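Local coordinates for protein of unknown function with a Fic domain (Bacteroides thetaiotaomicron VPI-5482, PDB 3CUC) that is of unknown function but carries a Fic domain, the largely helical fold of the Fic/DOC family, at residues F36-L48 with D70-E82. Residues are numbered along the deposited sequence; the frame is centred on the assembly and turned at random.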
ATOM      1  N   PHE A  36      -3.922   9.713   0.184  1.00 46.29           N
ATOM      2  CA  PHE A  36      -3.755   8.272   0.129  1.00 45.66           C
ATOM      3  C   PHE A  36      -5.098   7.595  -0.119  1.00 45.46           C
ATOM      4  O   PHE A  36      -5.226   6.788  -1.039  1.00 45.75           O
ATOM      5  CB  PHE A  36      -3.114   7.738   1.409  1.00 45.65           C
ATOM      6  CG  PHE A  36      -2.899   6.256   1.393  1.00 44.65           C
ATOM      7  CD1 PHE A  36      -2.240   5.650   0.330  1.00 44.20           C
ATOM      8  CD2 PHE A  36      -3.355   5.459   2.434  1.00 48.50           C
ATOM      9  CE1 PHE A  36      -2.042   4.272   0.302  1.00 46.87           C
ATOM     10  CE2 PHE A  36      -3.157   4.077   2.412  1.00 47.83           C
ATOM     11  CZ  PHE A  36      -2.505   3.485   1.341  1.00 46.60           C
ATOM     12  N   ASN A  37      -6.093   7.926   0.701  1.00 45.29           N
ATOM     13  CA  ASN A  37      -7.430   7.349   0.547  1.00 45.11           C
ATOM     14  C   ASN A  37      -7.989   7.604  -0.854  1.00 44.28           C
ATOM     15  O   ASN A  37      -8.500   6.689  -1.513  1.00 43.26           O
ATOM     16  CB  ASN A  37      -8.391   7.880   1.620  1.00 45.32           C
ATOM     17  CG  ASN A  37      -8.184   7.215   2.979  1.00 45.04           C
ATOM     18  OD1 ASN A  37      -8.240   5.990   3.092  1.00 45.87           O
ATOM     19  ND2 ASN A  37      -7.975   8.023   4.018  1.00 38.97           N
ATOM     20  N   TYR A  38      -7.866   8.844  -1.315  1.00 43.76           N
ATOM     21  CA  TYR A  38      -8.372   9.193  -2.627  1.00 44.13           C
ATOM     22  C   TYR A  38      -7.680   8.368  -3.693  1.00 44.08           C
ATOM     23  O   TYR A  38      -8.331   7.646  -4.446  1.00 44.43           O
ATOM     24  CB  TYR A  38      -8.185  10.680  -2.928  1.00 44.12           C
ATOM     25  CG  TYR A  38      -8.570  11.033  -4.344  1.00 45.17           C
ATOM     26  CD1 TYR A  38      -9.893  11.315  -4.679  1.00 45.55           C
ATOM     27  CD2 TYR A  38      -7.616  11.062  -5.356  1.00 47.04           C
ATOM     28  CE1 TYR A  38     -10.249  11.627  -5.983  1.00 46.12           C
ATOM     29  CE2 TYR A  38      -7.963  11.369  -6.664  1.00 45.24           C
ATOM     30  CZ  TYR A  38      -9.275  11.650  -6.974  1.00 45.36           C
ATOM     31  OH  TYR A  38      -9.603  11.954  -8.277  1.00 44.92           O
ATOM     32  N   ASN A  39      -6.357   8.469  -3.748  1.00 43.84           N
ATOM     33  CA  ASN A  39      -5.601   7.851  -4.825  1.00 43.48           C
ATOM     34  C   ASN A  39      -5.644   6.328  -4.821  1.00 43.99           C
ATOM     35  O   ASN A  39      -5.842   5.712  -5.866  1.00 44.77           O
ATOM     36  CB  ASN A  39      -4.156   8.340  -4.808  1.00 44.23           C
ATOM     37  CG  ASN A  39      -4.009   9.753  -5.352  1.00 43.26           C
ATOM     38  OD1 ASN A  39      -4.065   9.965  -6.562  1.00 43.40           O
ATOM     39  ND2 ASN A  39      -3.797  10.720  -4.464  1.00 39.07           N
ATOM     40  N   SER A  40      -5.472   5.714  -3.656  1.00 45.29           N
ATOM     41  CA  SER A  40      -5.404   4.256  -3.589  1.00 46.32           C
ATOM     42  C   SER A  40      -6.726   3.652  -4.058  1.00 46.66           C
ATOM     43  O   SER A  40      -6.734   2.628  -4.731  1.00 47.86           O
ATOM     44  CB  SER A  40      -5.026   3.781  -2.176  1.00 46.56           C
ATOM     45  OG  SER A  40      -4.804   2.378  -2.114  1.00 47.45           O
ATOM     46  N   ASN A  41      -7.838   4.304  -3.730  1.00 46.48           N
ATOM     47  CA  ASN A  41      -9.154   3.858  -4.192  1.00 46.27           C
ATOM     48  C   ASN A  41      -9.444   4.252  -5.643  1.00 45.45           C
ATOM     49  O   ASN A  41     -10.095   3.513  -6.378  1.00 44.55           O
ATOM     50  CB  ASN A  41     -10.259   4.392  -3.277  1.00 46.76           C
ATOM     51  CG  ASN A  41     -10.299   3.688  -1.936  1.00 47.67           C
ATOM     52  OD1 ASN A  41      -9.812   4.214  -0.939  1.00 46.42           O
ATOM     53  ND2 ASN A  41     -10.881   2.490  -1.906  1.00 47.29           N
ATOM     54  N   HIS A  42      -8.956   5.413  -6.058  1.00 45.82           N
ATOM     55  CA  HIS A  42      -9.159   5.853  -7.433  1.00 47.07           C
ATOM     56  C   HIS A  42      -8.446   4.927  -8.418  1.00 47.60           C
ATOM     57  O   HIS A  42      -8.964   4.665  -9.498  1.00 48.63           O
ATOM     58  CB  HIS A  42      -8.693   7.293  -7.632  1.00 47.50           C
ATOM     59  CG  HIS A  42      -9.577   8.084  -8.539  1.00 49.53           C
ATOM     60  ND1 HIS A  42     -10.706   8.731  -8.087  1.00 53.96           N
ATOM     61  CD2 HIS A  42      -9.512   8.323  -9.868  1.00 50.70           C
ATOM     62  CE1 HIS A  42     -11.295   9.342  -9.098  1.00 53.86           C
ATOM     63  NE2 HIS A  42     -10.589   9.114 -10.190  1.00 51.55           N
ATOM     64  N   LEU A  43      -7.269   4.435  -8.035  1.00 47.69           N
ATOM     65  CA  LEU A  43      -6.526   3.453  -8.839  1.00 48.33           C
ATOM     66  C   LEU A  43      -7.372   2.215  -9.193  1.00 48.58           C
ATOM     67  O   LEU A  43      -7.168   1.598 -10.234  1.00 49.33           O
ATOM     68  CB  LEU A  43      -5.239   3.012  -8.107  1.00 48.45           C
ATOM     69  CG  LEU A  43      -4.005   3.923  -8.167  1.00 47.12           C
ATOM     70  CD1 LEU A  43      -3.064   3.616  -7.015  1.00 44.47           C
ATOM     71  CD2 LEU A  43      -3.282   3.771  -9.503  1.00 41.28           C
ATOM     72  N   GLU A  44      -8.320   1.860  -8.328  1.00 48.74           N
ATOM     73  CA  GLU A  44      -9.148   0.674  -8.529  1.00 48.86           C
ATOM     74  C   GLU A  44     -10.549   1.031  -9.042  1.00 48.78           C
ATOM     75  O   GLU A  44     -11.460   0.207  -8.981  1.00 49.36           O
ATOM     76  CB  GLU A  44      -9.252  -0.126  -7.220  1.00 48.97           C
ATOM     77  CG  GLU A  44      -7.906  -0.449  -6.548  1.00 50.83           C
ATOM     78  CD  GLU A  44      -6.989  -1.318  -7.411  1.00 53.96           C
ATOM     79  OE1 GLU A  44      -7.504  -2.067  -8.264  1.00 54.66           O
ATOM     80  OE2 GLU A  44      -5.748  -1.255  -7.241  1.00 54.69           O
ATOM     81  N   GLY A  45     -10.724   2.254  -9.542  1.00 48.40           N
ATOM     82  CA  GLY A  45     -11.980   2.665 -10.178  1.00 47.54           C
ATOM     83  C   GLY A  45     -13.039   3.345  -9.313  1.00 47.66           C
ATOM     84  O   GLY A  45     -14.156   3.577  -9.776  1.00 48.20           O
ATOM     85  N   ASN A  46     -12.715   3.668  -8.061  1.00 47.60           N
ATOM     86  CA  ASN A  46     -13.624   4.465  -7.224  1.00 46.30           C
ATOM     87  C   ASN A  46     -13.786   5.853  -7.830  1.00 46.43           C
ATOM     88  O   ASN A  46     -12.793   6.547  -8.076  1.00 47.36           O
ATOM     89  CB  ASN A  46     -13.081   4.600  -5.806  1.00 46.12           C
ATOM     90  CG  ASN A  46     -14.078   5.251  -4.851  1.00 46.78           C
ATOM     91  OD1 ASN A  46     -14.734   6.237  -5.192  1.00 46.53           O
ATOM     92  ND2 ASN A  46     -14.184   4.704  -3.645  1.00 48.18           N
ATOM     93  N   THR A  47     -15.027   6.261  -8.067  1.00 45.83           N
ATOM     94  CA  THR A  47     -15.280   7.477  -8.842  1.00 46.03           C
ATOM     95  C   THR A  47     -15.710   8.646  -7.966  1.00 44.79           C
ATOM     96  O   THR A  47     -16.306   9.603  -8.450  1.00 45.74           O
ATOM     97  CB  THR A  47     -16.325   7.232  -9.970  1.00 45.93           C
ATOM     98  OG1 THR A  47     -17.591   6.879  -9.394  1.00 48.13           O
ATOM     99  CG2 THR A  47     -15.847   6.127 -10.918  1.00 44.32           C
ATOM    100  N   LEU A  48     -15.398   8.584  -6.680  1.00 43.92           N
ATOM    101  CA  LEU A  48     -15.591   9.749  -5.831  1.00 44.13           C
ATOM    102  C   LEU A  48     -14.589  10.828  -6.215  1.00 43.96           C
ATOM    103  O   LEU A  48     -13.390  10.562  -6.321  1.00 42.84           O
ATOM    104  CB  LEU A  48     -15.422   9.420  -4.345  1.00 44.35           C
ATOM    105  CG  LEU A  48     -16.558   8.715  -3.601  1.00 44.38           C
ATOM    106  CD1 LEU A  48     -16.252   8.670  -2.111  1.00 43.24           C
ATOM    107  CD2 LEU A  48     -17.906   9.374  -3.834  1.00 40.52           C
ATOM    108  N   ASP A  70     -19.570   3.777  -2.799  1.00 26.21           N
ATOM    109  CA  ASP A  70     -18.342   4.554  -2.948  1.00 27.31           C
ATOM    110  C   ASP A  70     -17.956   5.237  -1.641  1.00 28.23           C
ATOM    111  O   ASP A  70     -16.781   5.289  -1.292  1.00 29.23           O
ATOM    112  CB  ASP A  70     -18.475   5.618  -4.029  1.00 28.25           C
ATOM    113  CG  ASP A  70     -18.598   5.039  -5.417  1.00 31.42           C
ATOM    114  OD1 ASP A  70     -17.558   4.749  -6.054  1.00 36.12           O
ATOM    115  OD2 ASP A  70     -19.749   4.914  -5.876  1.00 33.61           O
ATOM    116  N   TYR A  71     -18.938   5.772  -0.918  1.00 29.71           N
ATOM    117  CA  TYR A  71     -18.664   6.411   0.376  1.00 29.42           C
ATOM    118  C   TYR A  71     -18.252   5.377   1.399  1.00 31.09           C
ATOM    119  O   TYR A  71     -17.354   5.627   2.192  1.00 31.63           O
ATOM    120  CB  TYR A  71     -19.860   7.222   0.892  1.00 28.44           C
ATOM    121  CG  TYR A  71     -20.017   8.569   0.218  1.00 26.44           C
ATOM    122  CD1 TYR A  71     -18.997   9.509   0.261  1.00 25.50           C
ATOM    123  CD2 TYR A  71     -21.186   8.904  -0.461  1.00 25.89           C
ATOM    124  CE1 TYR A  71     -19.131  10.741  -0.367  1.00 28.82           C
ATOM    125  CE2 TYR A  71     -21.330  10.134  -1.085  1.00 24.36           C
ATOM    126  CZ  TYR A  71     -20.300  11.044  -1.031  1.00 27.35           C
ATOM    127  OH  TYR A  71     -20.433  12.258  -1.648  1.00 29.42           O
ATOM    128  N   GLU A  72     -18.884   4.209   1.369  1.00 33.48           N
ATOM    129  CA  GLU A  72     -18.556   3.163   2.328  1.00 35.49           C
ATOM    130  C   GLU A  72     -17.141   2.631   2.115  1.00 37.00           C
ATOM    131  O   GLU A  72     -16.419   2.516   3.092  1.00 36.45           O
ATOM    132  CB  GLU A  72     -19.557   2.004   2.300  1.00 35.93           C
ATOM    133  CG  GLU A  72     -21.044   2.370   2.413  1.00 40.49           C
ATOM    134  CD  GLU A  72     -21.479   2.820   3.794  1.00 49.05           C
ATOM    135  OE1 GLU A  72     -20.609   3.188   4.616  1.00 47.91           O
ATOM    136  OE2 GLU A  72     -22.712   2.805   4.050  1.00 57.41           O
ATOM    137  N   GLU A  73     -16.736   2.315   0.872  1.00 39.97           N
ATOM    138  CA  GLU A  73     -15.399   1.755   0.633  1.00 41.66           C
ATOM    139  C   GLU A  73     -14.326   2.780   0.985  1.00 41.50           C
ATOM    140  O   GLU A  73     -13.300   2.439   1.567  1.00 42.40           O
ATOM    141  CB  GLU A  73     -15.215   1.263  -0.814  1.00 41.88           C
ATOM    142  CG  GLU A  73     -15.881  -0.069  -1.110  1.00 44.66           C
ATOM    143  CD  GLU A  73     -15.421  -0.687  -2.419  1.00 46.57           C
ATOM    144  OE1 GLU A  73     -14.428  -0.207  -3.008  1.00 50.79           O
ATOM    145  OE2 GLU A  73     -16.060  -1.666  -2.858  1.00 57.00           O
HETATM  146  N   MSE A  74     -14.573   4.033   0.623  1.00 41.31           N
HETATM  147  CA  MSE A  74     -13.649   5.116   0.922  1.00 40.06           C
HETATM  148  C   MSE A  74     -13.498   5.230   2.418  1.00 40.74           C
HETATM  149  O   MSE A  74     -12.397   5.333   2.927  1.00 42.53           O
HETATM  150  CB  MSE A  74     -14.152   6.437   0.337  1.00 39.70           C
HETATM  151  CG  MSE A  74     -13.174   7.598   0.446  1.00 37.34           C
HETATM  152 SE   MSE A  74     -11.571   7.318  -0.589  0.75 25.32          SE
HETATM  153  CE  MSE A  74     -12.233   7.833  -2.306  1.00 37.16           C
ATOM    154  N   LYS A  75     -14.611   5.185   3.132  1.00 41.78           N
ATOM    155  CA  LYS A  75     -14.592   5.236   4.600  1.00 41.92           C
ATOM    156  C   LYS A  75     -13.907   4.011   5.218  1.00 41.51           C
ATOM    157  O   LYS A  75     -13.156   4.135   6.178  1.00 42.10           O
ATOM    158  CB  LYS A  75     -16.027   5.323   5.128  1.00 42.94           C
ATOM    159  CG  LYS A  75     -16.175   5.565   6.638  1.00 44.15           C
ATOM    160  CD  LYS A  75     -17.590   5.201   7.094  1.00 47.04           C
ATOM    161  CE  LYS A  75     -17.948   5.808   8.451  1.00 50.56           C
ATOM    162  NZ  LYS A  75     -19.348   5.455   8.844  1.00 49.69           N
ATOM    163  N   ALA A  76     -14.183   2.831   4.670  1.00 41.62           N
ATOM    164  CA  ALA A  76     -13.635   1.580   5.191  1.00 41.68           C
ATOM    165  C   ALA A  76     -12.121   1.529   4.975  1.00 43.13           C
ATOM    166  O   ALA A  76     -11.378   1.075   5.846  1.00 44.09           O
ATOM    167  CB  ALA A  76     -14.309   0.390   4.529  1.00 41.16           C
ATOM    168  N   HIS A  77     -11.673   2.005   3.814  1.00 43.04           N
ATOM    169  CA  HIS A  77     -10.249   2.095   3.517  1.00 43.29           C
ATOM    170  C   HIS A  77      -9.525   2.989   4.518  1.00 43.68           C
ATOM    171  O   HIS A  77      -8.384   2.718   4.887  1.00 43.79           O
ATOM    172  CB  HIS A  77     -10.028   2.623   2.102  1.00 42.87           C
ATOM    173  CG  HIS A  77      -8.595   2.625   1.684  1.00 42.09           C
ATOM    174  ND1 HIS A  77      -7.752   3.680   1.946  1.00 40.67           N
ATOM    175  CD2 HIS A  77      -7.854   1.697   1.034  1.00 41.29           C
ATOM    176  CE1 HIS A  77      -6.551   3.407   1.467  1.00 45.21           C
ATOM    177  NE2 HIS A  77      -6.586   2.210   0.907  1.00 45.18           N
ATOM    178  N   ASN A  78     -10.179   4.054   4.963  1.00 43.82           N
ATOM    179  CA  ASN A  78      -9.562   4.923   5.965  1.00 44.21           C
ATOM    180  C   ASN A  78      -9.466   4.229   7.323  1.00 44.47           C
ATOM    181  O   ASN A  78      -8.539   4.480   8.082  1.00 44.43           O
ATOM    182  CB  ASN A  78     -10.324   6.232   6.112  1.00 44.02           C
ATOM    183  CG  ASN A  78      -9.636   7.189   7.042  1.00 44.78           C
ATOM    184  OD1 ASN A  78      -8.462   7.485   6.869  1.00 49.23           O
ATOM    185  ND2 ASN A  78     -10.356   7.669   8.046  1.00 42.67           N
ATOM    186  N   VAL A  79     -10.438   3.368   7.631  1.00 44.94           N
ATOM    187  CA  VAL A  79     -10.367   2.538   8.834  1.00 44.56           C
ATOM    188  C   VAL A  79      -9.187   1.582   8.670  1.00 45.81           C
ATOM    189  O   VAL A  79      -8.442   1.335   9.615  1.00 46.53           O
ATOM    190  CB  VAL A  79     -11.692   1.755   9.093  1.00 44.91           C
ATOM    191  CG1 VAL A  79     -11.519   0.753  10.225  1.00 40.11           C
ATOM    192  CG2 VAL A  79     -12.838   2.722   9.400  1.00 36.62           C
ATOM    193  N   GLY A  80      -9.010   1.070   7.454  1.00 46.23           N
ATOM    194  CA  GLY A  80      -7.852   0.250   7.124  1.00 46.66           C
ATOM    195  C   GLY A  80      -6.537   0.966   7.366  1.00 47.08           C
ATOM    196  O   GLY A  80      -5.613   0.381   7.917  1.00 48.51           O
ATOM    197  N   LEU A  81      -6.444   2.227   6.949  1.00 47.20           N
ATOM    198  CA  LEU A  81      -5.225   3.018   7.179  1.00 46.89           C
ATOM    199  C   LEU A  81      -4.943   3.123   8.677  1.00 45.98           C
ATOM    200  O   LEU A  81      -3.835   2.848   9.126  1.00 46.68           O
ATOM    201  CB  LEU A  81      -5.333   4.419   6.555  1.00 47.63           C
ATOM    202  CG  LEU A  81      -4.223   5.432   6.890  1.00 48.13           C
ATOM    203  CD1 LEU A  81      -2.866   4.886   6.478  1.00 49.93           C
ATOM    204  CD2 LEU A  81      -4.483   6.797   6.239  1.00 45.89           C
ATOM    205  N   GLU A  82      -5.958   3.489   9.450  1.00 45.15           N
ATOM    206  CA  GLU A  82      -5.832   3.524  10.906  1.00 45.09           C
ATOM    207  C   GLU A  82      -5.327   2.193  11.466  1.00 44.27           C
ATOM    208  O   GLU A  82      -4.470   2.177  12.350  1.00 43.78           O
ATOM    209  CB  GLU A  82      -7.162   3.921  11.567  1.00 45.00           C
ATOM    210  CG  GLU A  82      -7.420   5.426  11.582  1.00 48.68           C
ATOM    211  CD  GLU A  82      -6.240   6.216  12.132  1.00 57.43           C
ATOM    212  OE1 GLU A  82      -5.669   5.801  13.169  1.00 59.91           O
ATOM    213  OE2 GLU A  82      -5.877   7.245  11.522  1.00 60.17           O
TER
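One buried amide, that of N37, bonds to two successive residues of the facing helix, accepting from H77 and donating to N78. H77 ND1 donates to N37 OD1 over 2.6 Å in a nearly straight bond (172°) lying in the imidazole plane, with the amide turned almost perpendicular to the ring. N37 ND2 reaches N78 OD1 at 2.9 Å, lying above the plane of the N78 carbonyl, not on a lone pair. Bonding through both its O and its N helps fix the rotation of the amide. With CG trans to the main-chain N (chi1 -175°), H77 extends its ring into a hole formed by F36, N37, S40 and N41; its CE1 lies 3.6 Å from F36 CE2, the two rings meeting obliquely. S40 OG, beside H77 NE2, is hydrogen-bonded to R204 of helix 199-213. The selenomethionine M74, bent at chi2 and chi3, folds its SE against N37 CB (3.9 Å). Toward the N-terminal end of segment 70-82, L48 lays CD2 over one face of the Y71 ring in a CH-pi contact, 4.1 Å from its centroid, while its CG packs on D70 CB. An Asx turn, L48 N to N46 OD1 (2.9 Å), shapes the chain here, just after G45 ends the helix. The axes of segments 36-42 and 70-82 run at 118° to each other, with reciprocal knobs-into-holes packing by N37 and H77 and a Schellman motif closing the first helix.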